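Local coordinates for endoglucanase (Clostridium thermocellum, PDB 2E4T), which hydrolyses internal beta-1,4-glucosidic bonds in cellulose and probably xyloglucan, this chain being the glycoside hydrolase family 44 module of a longer enzyme, at residues A[282-287]-A[326-331]; A[305-310]-A[365-370]; A[314-319]-A[334-339]; A[458-463]-A[501-506]. One frame throughout, in Å; residues are numbered along the deposited sequence.

Interaction 1: residues A[282-287]-A[326-331]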
# COMPACT_ATOMS: atom_id res chain seq x y z
N VAL A 282 -3.73 4.08 4.92
CA VAL A 282 -3.76 5.39 4.31
C VAL A 282 -3.17 5.30 2.88
O VAL A 282 -2.44 4.37 2.53
CB VAL A 282 -2.98 6.45 5.12
CG1 VAL A 282 -3.61 6.66 6.50
CG2 VAL A 282 -1.48 6.06 5.24
N HIS A 283 -3.52 6.33 2.10
CA HIS A 283 -2.95 6.53 0.76
C HIS A 283 -1.99 7.70 0.85
O HIS A 283 -2.28 8.72 1.49
CB HIS A 283 -4.04 6.86 -0.24
CG HIS A 283 -5.06 5.77 -0.36
ND1 HIS A 283 -5.02 4.51 0.16
CD2 HIS A 283 -6.25 5.86 -1.03
CE1 HIS A 283 -6.15 3.86 -0.22
NE2 HIS A 283 -6.92 4.68 -0.93
N TRP A 284 -0.81 7.56 0.19
CA TRP A 284 0.22 8.58 0.26
C TRP A 284 0.79 8.77 -1.15
O TRP A 284 1.66 8.03 -1.60
CB TRP A 284 1.36 8.19 1.24
CG TRP A 284 2.46 9.16 1.35
CD1 TRP A 284 3.70 9.08 0.75
CD2 TRP A 284 2.49 10.38 2.14
NE1 TRP A 284 4.49 10.17 1.14
CE2 TRP A 284 3.78 10.96 2.00
CE3 TRP A 284 1.58 11.01 2.99
CZ2 TRP A 284 4.15 12.15 2.67
CZ3 TRP A 284 1.97 12.20 3.65
CH2 TRP A 284 3.26 12.73 3.46
N TYR A 285 0.25 9.78 -1.84
CA TYR A 285 0.82 10.24 -3.10
C TYR A 285 1.66 11.44 -2.75
O TYR A 285 1.13 12.45 -2.28
CB TYR A 285 -0.26 10.59 -4.11
CG TYR A 285 -1.01 9.36 -4.58
CD1 TYR A 285 -0.50 8.57 -5.59
CD2 TYR A 285 -2.24 9.01 -4.03
CE1 TYR A 285 -1.20 7.45 -6.04
CE2 TYR A 285 -2.95 7.92 -4.45
CZ TYR A 285 -2.44 7.13 -5.50
OH TYR A 285 -3.13 6.09 -6.04
N PRO A 286 3.00 11.36 -2.90
CA PRO A 286 3.85 12.46 -2.46
C PRO A 286 3.42 13.78 -3.07
O PRO A 286 3.16 13.84 -4.28
CB PRO A 286 5.25 12.04 -2.95
CG PRO A 286 5.16 10.60 -2.98
CD PRO A 286 3.78 10.21 -3.41
N GLU A 287 3.43 14.81 -2.23
CA GLU A 287 3.25 16.18 -2.68
C GLU A 287 4.60 16.85 -3.03
O GLU A 287 4.62 17.99 -3.53
CB GLU A 287 2.48 16.99 -1.63
CG GLU A 287 1.04 16.57 -1.47
CD GLU A 287 0.06 17.23 -2.44
OE1 GLU A 287 0.46 17.81 -3.47
OE2 GLU A 287 -1.17 17.19 -2.11
N SER A 326 6.84 21.31 -0.54
CA SER A 326 5.41 21.06 -0.73
C SER A 326 4.66 21.80 0.35
O SER A 326 5.25 22.26 1.35
CB SER A 326 5.06 19.58 -0.62
OG SER A 326 5.05 19.18 0.73
N TRP A 327 3.32 21.86 0.22
CA TRP A 327 2.51 22.48 1.26
C TRP A 327 2.62 21.73 2.58
O TRP A 327 2.47 22.33 3.65
CB TRP A 327 1.05 22.62 0.81
CG TRP A 327 0.28 21.34 0.63
CD1 TRP A 327 0.12 20.60 -0.52
CD2 TRP A 327 -0.50 20.67 1.61
NE1 TRP A 327 -0.72 19.53 -0.31
CE2 TRP A 327 -1.13 19.56 0.99
CE3 TRP A 327 -0.76 20.90 2.96
CZ2 TRP A 327 -1.99 18.70 1.68
CZ3 TRP A 327 -1.65 20.06 3.65
CH2 TRP A 327 -2.25 18.97 3.00
N ILE A 328 2.84 20.40 2.51
CA ILE A 328 3.01 19.59 3.71
C ILE A 328 4.34 19.93 4.37
O ILE A 328 4.43 20.16 5.59
CB ILE A 328 2.86 18.11 3.39
CG1 ILE A 328 1.49 17.82 2.77
CG2 ILE A 328 3.01 17.29 4.69
CD1 ILE A 328 1.32 16.36 2.31
N GLY A 329 5.41 19.97 3.57
CA GLY A 329 6.73 20.36 4.12
C GLY A 329 6.73 21.75 4.72
O GLY A 329 7.41 22.01 5.73
N GLN A 330 5.98 22.67 4.11
CA GLN A 330 5.94 24.05 4.62
C GLN A 330 5.08 24.19 5.88
O GLN A 330 5.54 24.76 6.90
CB GLN A 330 5.47 24.99 3.54
CG GLN A 330 5.35 26.41 4.07
CD GLN A 330 5.17 27.43 3.00
OE1 GLN A 330 5.31 27.12 1.81
NE2 GLN A 330 4.88 28.66 3.39
N TRP A 331 3.84 23.68 5.83
CA TRP A 331 2.84 24.01 6.83
C TRP A 331 2.60 22.93 7.87
O TRP A 331 1.93 23.20 8.87
CB TRP A 331 1.50 24.39 6.17
CG TRP A 331 1.57 25.62 5.33
CD1 TRP A 331 1.69 25.69 3.97
CD2 TRP A 331 1.61 26.97 5.80
NE1 TRP A 331 1.73 27.01 3.56
CE2 TRP A 331 1.66 27.81 4.67
CE3 TRP A 331 1.50 27.57 7.07
CZ2 TRP A 331 1.63 29.20 4.75
CZ3 TRP A 331 1.48 28.98 7.16
CH2 TRP A 331 1.54 29.76 6.00
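Glu287 and Ser326 bring the two backbones together, their CA atoms 5.7 Å apart, where the chain leaving barrel strand 279-284 passes the start of the short helix 327-331. This is the TIM barrel, and the contact joins the end of a parallel strand to a helix inserted before the next strand, 354-360. Glu287 has the largest share. Its CG stands anti to the carbonyl carbon (chi1 -68°), the chain bends at chi2, and OE2 accepts from Trp327 NE1 at 3.0 Å, with a nearly straight N-H...O angle of 165°. The acceptor lies in the indole plane, yet the donor meets OE2 from above the carboxylate plane, the two flat groups being turned 73° apart. The indole has a second neighbour within its own helix: CG1 of Ile328 sits over the centre of one face. From the same Ile328, CD1 reaches across to Glu287 CG at 3.8 Å and obliquely approaches Trp284 CH2 at 4.3 Å, a small apolar patch beside the polar bond. Ser326 is the N-cap: OG accepts from Gly329 N at 3.0 Å and is also hydrogen-bonded to Glu324 OE2, which would hold it in place at the helix end. On the Glu287 side the same serine packs against the backbone, with Ser326 CB 3.3 Å from Glu287 O.

Interaction 2: residues A[305-310]-A[365-370]; sequences ETNKAR and GNHITG
At His367 the imidazole lies against the amide of Asn307 in helix 304-312, the two planes 29° apart and stacked. CG of His367 is anti to its backbone N (chi1 -170°), and the closest approach is from His367 CE1 to Asn307 ND2, at 3.3 Å. That same ND2 donates elsewhere, to Pro301 O and Tyr455 OH. His367 is also the N-cap of helix 368-384: its ND1 accepts from Thr369 N at 3.1 Å, the donor tilted from the ring plane, and shares a 2.9 Å hydrogen bond with Thr369 OG1. Two residues on, Thr369 turns that hydroxyl toward the other helix, where Arg310 NH1 donates to OG1 at 2.9 Å, the oxygen lying in the guanidinium plane. NH1 also reaches Asn307 OD1 at 2.9 Å, again at the guanidinium edge. At Gly370 the contact is lighter, with Arg310 CD 3.8 Å from the backbone N. The remaining guanidinium nitrogens are taken by carbonyls, NE by Tyr362 O and NH2 by Ile295 O. A buried, presumably positive guanidinium thus donates to four neutral oxygens, and that network ties helix 304-312 to the capped start of helix 368-384.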
# COMPACT_ATOMS: atom_id res chain seq x y z
N GLU A 305 15.48 18.58 -12.28
CA GLU A 305 15.19 18.98 -10.91
C GLU A 305 14.01 18.20 -10.32
O GLU A 305 14.03 17.84 -9.13
CB GLU A 305 14.98 20.50 -10.80
CG GLU A 305 16.24 21.29 -11.01
CD GLU A 305 17.17 21.13 -9.81
OE1 GLU A 305 16.67 21.17 -8.65
OE2 GLU A 305 18.38 20.92 -10.02
N THR A 306 13.01 17.90 -11.14
CA THR A 306 11.92 17.02 -10.63
C THR A 306 12.48 15.64 -10.31
O THR A 306 12.12 15.03 -9.29
CB THR A 306 10.75 16.91 -11.61
OG1 THR A 306 10.40 18.20 -12.13
CG2 THR A 306 9.55 16.24 -10.98
N ASN A 307 13.30 15.11 -11.24
CA ASN A 307 13.86 13.77 -11.01
C ASN A 307 14.72 13.73 -9.73
O ASN A 307 14.65 12.74 -8.97
CB ASN A 307 14.69 13.37 -12.20
CG ASN A 307 13.89 13.24 -13.48
OD1 ASN A 307 12.65 13.06 -13.45
ND2 ASN A 307 14.59 13.28 -14.63
N LYS A 308 15.50 14.80 -9.49
CA LYS A 308 16.32 14.86 -8.28
C LYS A 308 15.41 14.91 -7.04
O LYS A 308 15.72 14.27 -6.03
CB LYS A 308 17.28 16.03 -8.34
CG LYS A 308 18.40 15.79 -9.31
CD LYS A 308 19.32 17.00 -9.42
CE LYS A 308 20.53 16.66 -10.32
NZ LYS A 308 21.35 17.87 -10.53
N ALA A 309 14.31 15.68 -7.10
CA ALA A 309 13.41 15.74 -5.96
C ALA A 309 12.75 14.38 -5.73
O ALA A 309 12.48 14.00 -4.58
CB ALA A 309 12.34 16.81 -6.19
N ARG A 310 12.45 13.64 -6.81
CA ARG A 310 11.86 12.30 -6.66
C ARG A 310 12.79 11.39 -5.86
O ARG A 310 12.36 10.60 -5.02
CB ARG A 310 11.53 11.71 -8.04
CG ARG A 310 10.89 10.34 -7.94
CD ARG A 310 10.47 9.78 -9.29
NE ARG A 310 9.57 10.67 -9.98
CZ ARG A 310 9.90 11.49 -11.00
NH1 ARG A 310 11.12 11.41 -11.58
NH2 ARG A 310 9.01 12.39 -11.45
N GLY A 365 7.70 6.48 -13.34
CA GLY A 365 7.73 5.00 -13.24
C GLY A 365 8.43 4.34 -14.41
O GLY A 365 8.83 3.17 -14.31
N ASN A 366 8.59 5.07 -15.52
CA ASN A 366 9.33 4.63 -16.70
C ASN A 366 10.72 5.29 -16.78
O ASN A 366 11.37 5.27 -17.84
CB ASN A 366 8.54 4.86 -17.97
CG ASN A 366 8.28 6.34 -18.21
OD1 ASN A 366 8.50 7.17 -17.34
ND2 ASN A 366 7.90 6.68 -19.42
N HIS A 367 11.21 5.81 -15.64
CA HIS A 367 12.49 6.49 -15.56
C HIS A 367 13.31 5.87 -14.44
O HIS A 367 12.76 5.44 -13.40
CB HIS A 367 12.27 8.00 -15.24
CG HIS A 367 13.48 8.86 -15.36
ND1 HIS A 367 14.25 9.26 -14.27
CD2 HIS A 367 14.00 9.42 -16.47
CE1 HIS A 367 15.23 10.00 -14.75
NE2 HIS A 367 15.11 10.13 -16.08
N ILE A 368 14.64 5.93 -14.57
CA ILE A 368 15.50 5.35 -13.53
C ILE A 368 15.15 5.93 -12.15
O ILE A 368 15.20 5.16 -11.15
CB ILE A 368 17.00 5.57 -13.86
CG1 ILE A 368 17.91 4.89 -12.83
CG2 ILE A 368 17.35 7.06 -13.97
CD1 ILE A 368 17.70 3.41 -12.61
N THR A 369 14.82 7.21 -12.05
CA THR A 369 14.55 7.77 -10.72
C THR A 369 13.26 7.22 -10.11
O THR A 369 13.15 7.17 -8.86
CB THR A 369 14.57 9.29 -10.72
OG1 THR A 369 13.51 9.82 -11.57
CG2 THR A 369 15.91 9.84 -11.08
N GLY A 370 12.28 6.82 -10.92
CA GLY A 370 11.12 6.14 -10.36
C GLY A 370 11.48 4.78 -9.82
O GLY A 370 10.89 4.31 -8.82

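Interaction 3: residues A[314-319]-A[334-339]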
# COMPACT_ATOMS: atom_id res chain seq x y z
N PRO A 314 11.44 10.09 -0.79
CA PRO A 314 11.17 9.03 0.20
C PRO A 314 11.64 9.44 1.63
O PRO A 314 11.12 8.88 2.60
CB PRO A 314 11.95 7.82 -0.34
CG PRO A 314 11.92 8.07 -1.84
CD PRO A 314 12.15 9.56 -1.97
N ARG A 315 12.58 10.37 1.74
CA ARG A 315 13.02 10.80 3.07
C ARG A 315 11.90 11.43 3.88
O ARG A 315 11.98 11.42 5.12
CB ARG A 315 14.25 11.70 2.92
CG ARG A 315 15.46 10.93 2.47
CD ARG A 315 16.61 11.84 2.02
NE ARG A 315 17.04 12.67 3.16
CZ ARG A 315 17.82 13.74 3.01
NH1 ARG A 315 18.24 14.13 1.79
NH2 ARG A 315 18.14 14.44 4.11
N THR A 316 10.87 11.99 3.25
CA THR A 316 9.75 12.52 4.05
C THR A 316 9.07 11.42 4.86
O THR A 316 8.40 11.70 5.85
CB THR A 316 8.76 13.23 3.11
OG1 THR A 316 9.49 14.28 2.49
CG2 THR A 316 7.53 13.72 3.81
N LEU A 317 9.21 10.16 4.40
CA LEU A 317 8.63 9.05 5.13
C LEU A 317 9.27 8.86 6.52
O LEU A 317 8.58 8.39 7.43
CB LEU A 317 8.75 7.75 4.35
CG LEU A 317 7.99 7.72 3.03
CD1 LEU A 317 8.34 6.46 2.22
CD2 LEU A 317 6.47 7.77 3.25
N TRP A 318 10.60 9.13 6.66
CA TRP A 318 11.31 8.67 7.84
C TRP A 318 12.28 9.68 8.44
O TRP A 318 12.64 9.51 9.62
CB TRP A 318 12.10 7.36 7.55
CG TRP A 318 13.21 7.56 6.56
CD1 TRP A 318 13.15 7.47 5.18
CD2 TRP A 318 14.58 7.91 6.86
NE1 TRP A 318 14.38 7.75 4.63
CE2 TRP A 318 15.25 8.04 5.64
CE3 TRP A 318 15.27 8.14 8.07
CZ2 TRP A 318 16.61 8.37 5.56
CZ3 TRP A 318 16.61 8.52 7.98
CH2 TRP A 318 17.27 8.63 6.74
N ASP A 319 12.82 10.63 7.66
CA ASP A 319 14.02 11.36 8.06
C ASP A 319 13.62 12.70 8.64
O ASP A 319 13.11 13.58 7.92
CB ASP A 319 14.85 11.60 6.78
CG ASP A 319 16.08 12.44 6.96
OD1 ASP A 319 16.42 12.82 8.13
OD2 ASP A 319 16.70 12.75 5.94
N ASP A 334 4.96 19.65 11.93
CA ASP A 334 4.65 18.95 13.16
C ASP A 334 4.24 17.50 12.94
O ASP A 334 4.22 16.73 13.90
CB ASP A 334 3.57 19.68 13.93
CG ASP A 334 3.32 19.11 15.31
OD1 ASP A 334 4.29 19.02 16.09
OD2 ASP A 334 2.15 18.84 15.67
N PHE A 335 3.91 17.14 11.68
CA PHE A 335 3.45 15.78 11.36
C PHE A 335 4.46 15.00 10.52
O PHE A 335 4.14 13.90 10.05
CB PHE A 335 2.10 15.85 10.64
CG PHE A 335 1.02 16.45 11.49
CD1 PHE A 335 0.31 15.65 12.40
CD2 PHE A 335 0.70 17.81 11.39
CE1 PHE A 335 -0.66 16.21 13.18
CE2 PHE A 335 -0.33 18.36 12.17
CZ PHE A 335 -1.00 17.56 13.06
N LEU A 336 5.67 15.58 10.32
CA LEU A 336 6.72 14.94 9.53
C LEU A 336 7.87 14.57 10.47
O LEU A 336 8.14 15.28 11.45
CB LEU A 336 7.22 15.87 8.45
CG LEU A 336 6.17 16.29 7.44
CD1 LEU A 336 6.81 17.23 6.39
CD2 LEU A 336 5.51 15.05 6.77
N PRO A 337 8.59 13.47 10.18
CA PRO A 337 8.39 12.57 9.05
C PRO A 337 7.13 11.74 9.23
O PRO A 337 6.69 11.45 10.37
CB PRO A 337 9.64 11.69 9.06
CG PRO A 337 10.09 11.70 10.54
CD PRO A 337 9.74 13.08 11.03
N ILE A 338 6.47 11.34 8.13
CA ILE A 338 5.10 10.86 8.26
C ILE A 338 5.01 9.47 8.87
O ILE A 338 4.09 9.25 9.68
CB ILE A 338 4.34 10.98 6.90
CG1 ILE A 338 2.84 10.75 7.09
CG2 ILE A 338 4.90 10.10 5.82
CD1 ILE A 338 2.13 11.80 7.94
N LEU A 339 5.88 8.51 8.53
CA LEU A 339 5.70 7.18 9.10
C LEU A 339 5.90 7.20 10.63
O LEU A 339 5.06 6.63 11.34
CB LEU A 339 6.55 6.10 8.44
CG LEU A 339 6.30 5.91 6.94
CD1 LEU A 339 7.25 4.83 6.42
CD2 LEU A 339 4.84 5.55 6.63
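OD2 of Asp319, whose backbone N packs on Pro337 CB, is gripped by two nitrogens of Arg315: NE at 2.8 Å and NH2 at 2.9 Å, side-on and in the guanidinium plane, both nearly along the C-O bond. The carboxylate's other oxygen, OD1, is hydrogen-bonded to Thr321 OG1. This salt bridge links residues four apart in a helix-like turn, in which Asp319 N also donates to Arg315 O; in the TIM barrel the turn packs against Trp284 of strand 279-284 and helix 368-384. From it two carbonyls reach the start of helix 338-349, where Pro337 is the N-cap. Ile338 N donates to Thr316 O at 3.0 Å, in the carbonyl plane, and Leu339 N to Leu317 O at 2.9 Å, tilted 24° from it, so two amides of the first helical turn find acceptors in another segment. Side chains close the joint. The Pro337 ring, preceded by a cis peptide, lies on the backbone of Trp318, while Leu317 and Leu339 run side by side. CD2 of Leu317 meets CG2 of Ile338 at 3.8 Å, close to Trp284. At Leu336 the Thr316 methyl CG2 touches CD2, also at 3.8 Å.

Interaction 4: residues A[458-463]-A[501-506]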
# COMPACT_ATOMS: atom_id res chain seq x y z
N PRO A 458 29.85 8.39 -10.38
CA PRO A 458 29.85 7.19 -9.54
C PRO A 458 30.00 7.55 -8.06
O PRO A 458 30.44 8.68 -7.70
CB PRO A 458 31.08 6.41 -10.04
CG PRO A 458 31.98 7.49 -10.62
CD PRO A 458 31.11 8.58 -11.12
N THR A 459 29.69 6.58 -7.21
CA THR A 459 29.95 6.72 -5.78
C THR A 459 30.71 5.48 -5.32
O THR A 459 30.33 4.34 -5.66
CB THR A 459 28.64 6.87 -4.99
OG1 THR A 459 27.97 8.02 -5.48
CG2 THR A 459 28.90 7.01 -3.49
N THR A 460 31.78 5.71 -4.54
CA THR A 460 32.56 4.61 -3.97
C THR A 460 32.05 4.34 -2.55
O THR A 460 32.06 5.25 -1.72
CB THR A 460 34.06 5.00 -3.95
OG1 THR A 460 34.49 5.15 -5.31
CG2 THR A 460 34.87 3.93 -3.22
N PHE A 461 31.67 3.09 -2.30
CA PHE A 461 31.18 2.71 -0.99
C PHE A 461 32.18 1.80 -0.30
O PHE A 461 32.60 0.78 -0.81
CB PHE A 461 29.83 1.94 -1.15
CG PHE A 461 28.74 2.81 -1.66
CD1 PHE A 461 28.04 3.65 -0.80
CD2 PHE A 461 28.40 2.82 -3.03
CE1 PHE A 461 27.01 4.46 -1.28
CE2 PHE A 461 27.37 3.59 -3.52
CZ PHE A 461 26.66 4.42 -2.65
N ASN A 462 32.59 2.24 0.90
CA ASN A 462 33.46 1.40 1.76
C ASN A 462 32.58 0.70 2.79
O ASN A 462 32.01 1.38 3.67
CB ASN A 462 34.49 2.28 2.47
CG ASN A 462 35.49 2.88 1.51
OD1 ASN A 462 35.87 2.24 0.52
ND2 ASN A 462 35.86 4.14 1.73
N PHE A 463 32.44 -0.61 2.65
CA PHE A 463 31.64 -1.42 3.55
C PHE A 463 32.45 -1.98 4.69
O PHE A 463 33.55 -2.51 4.48
CB PHE A 463 31.03 -2.60 2.80
CG PHE A 463 29.82 -2.27 1.97
CD1 PHE A 463 28.55 -2.52 2.49
CD2 PHE A 463 29.92 -1.67 0.72
CE1 PHE A 463 27.40 -2.25 1.75
CE2 PHE A 463 28.74 -1.43 -0.03
CZ PHE A 463 27.50 -1.73 0.52
N THR A 501 35.40 -2.58 -0.75
CA THR A 501 35.05 -1.33 -1.40
C THR A 501 34.39 -1.65 -2.74
O THR A 501 34.89 -2.47 -3.51
CB THR A 501 36.31 -0.50 -1.65
OG1 THR A 501 36.89 -0.18 -0.37
CG2 THR A 501 36.06 0.75 -2.47
N TYR A 502 33.28 -0.93 -3.03
CA TYR A 502 32.52 -1.20 -4.21
C TYR A 502 32.05 0.13 -4.78
O TYR A 502 31.34 0.88 -4.11
CB TYR A 502 31.31 -2.08 -3.86
CG TYR A 502 30.54 -2.59 -5.07
CD1 TYR A 502 31.19 -3.35 -6.07
CD2 TYR A 502 29.17 -2.38 -5.20
CE1 TYR A 502 30.49 -3.87 -7.14
CE2 TYR A 502 28.48 -2.92 -6.27
CZ TYR A 502 29.12 -3.63 -7.25
OH TYR A 502 28.40 -4.15 -8.31
N THR A 503 32.50 0.46 -5.99
CA THR A 503 32.10 1.68 -6.66
C THR A 503 30.97 1.36 -7.63
O THR A 503 31.06 0.42 -8.44
CB THR A 503 33.30 2.29 -7.40
OG1 THR A 503 34.27 2.66 -6.41
CG2 THR A 503 32.87 3.50 -8.23
N VAL A 504 29.91 2.18 -7.53
CA VAL A 504 28.69 1.98 -8.25
C VAL A 504 28.50 3.19 -9.19
O VAL A 504 28.67 4.34 -8.76
CB VAL A 504 27.47 1.94 -7.19
CG1 VAL A 504 26.12 1.77 -7.87
CG2 VAL A 504 27.68 0.83 -6.16
N PRO A 505 28.14 2.97 -10.47
CA PRO A 505 27.85 4.12 -11.35
C PRO A 505 26.69 4.97 -10.83
O PRO A 505 25.89 4.56 -9.97
CB PRO A 505 27.48 3.47 -12.68
CG PRO A 505 28.16 2.10 -12.61
CD PRO A 505 28.01 1.69 -11.18
N ALA A 506 26.62 6.20 -11.36
CA ALA A 506 25.52 7.09 -11.11
C ALA A 506 24.19 6.33 -11.34
O ALA A 506 24.07 5.49 -12.23
CB ALA A 506 25.59 8.27 -12.07
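Phe461 and Val504 form the packed side of this antiparallel strand pair, whose backbones bond at the hydrogen-bonded pairs Thr459-Val504 and Phe461-Tyr502. The phenyl edge carries the contact: Phe461 CD2 is 3.8 Å from Val504 CG2, while Tyr502 O lies in the ring plane. Thr459 CG2 covers one face, offset toward the rim. Leu450 of strand 442-452 backs both, so Phe461 and Val504 face into the protein. The other side is polar and solvent-facing, yet locally tight. Thr460 OG1 and Thr503 OG1, on a non-hydrogen-bonded pair, share a 2.7 Å hydrogen bond. At the next such pair, two residues along, Thr501 OG1 donates to Asn462 OD1 at 2.8 Å, their side chains lying side by side. All three threonines hold OG1 anti to the carbonyl carbon (chi1 near -63°), CG2 anti to the backbone N, and the CG2 methyls of Thr460 and Thr501 come to 3.5 Å, closer than usual van der Waals contact. Past the strand, exposed Pro458 still packs on the partner backbone, CA 3.2 Å from Val504 O. Strand 499-504 is one of its sheet's two edge strands; a mostly apolar inward face and a threonine-lined outer one mark a sheet with one covered side, in the beta domain accompanying the TIM barrel.

Interactions 1, 2 and 3 interlock along the chain, because strand 279-284 is followed by helices 304-312, 327-331 and 338-349 before strand 354-360. The segments of interaction 1 alternate with those of both others, whereas interaction 3 is nested inside the loop closed by interaction 2. Interactions 1 and 3, with centres 10 Å apart, touch where Trp284 meets Leu317 and Ile338. Interaction 2 lies about 17 Å from interaction 1, centre to centre, on the side nearer the beta domain. Interaction 4 comes later and belongs to that domain; its nearest atoms are about 6 Å from interaction 2, without touching. The set thus runs from barrel strand through the helices that follow it to the neighbouring domain.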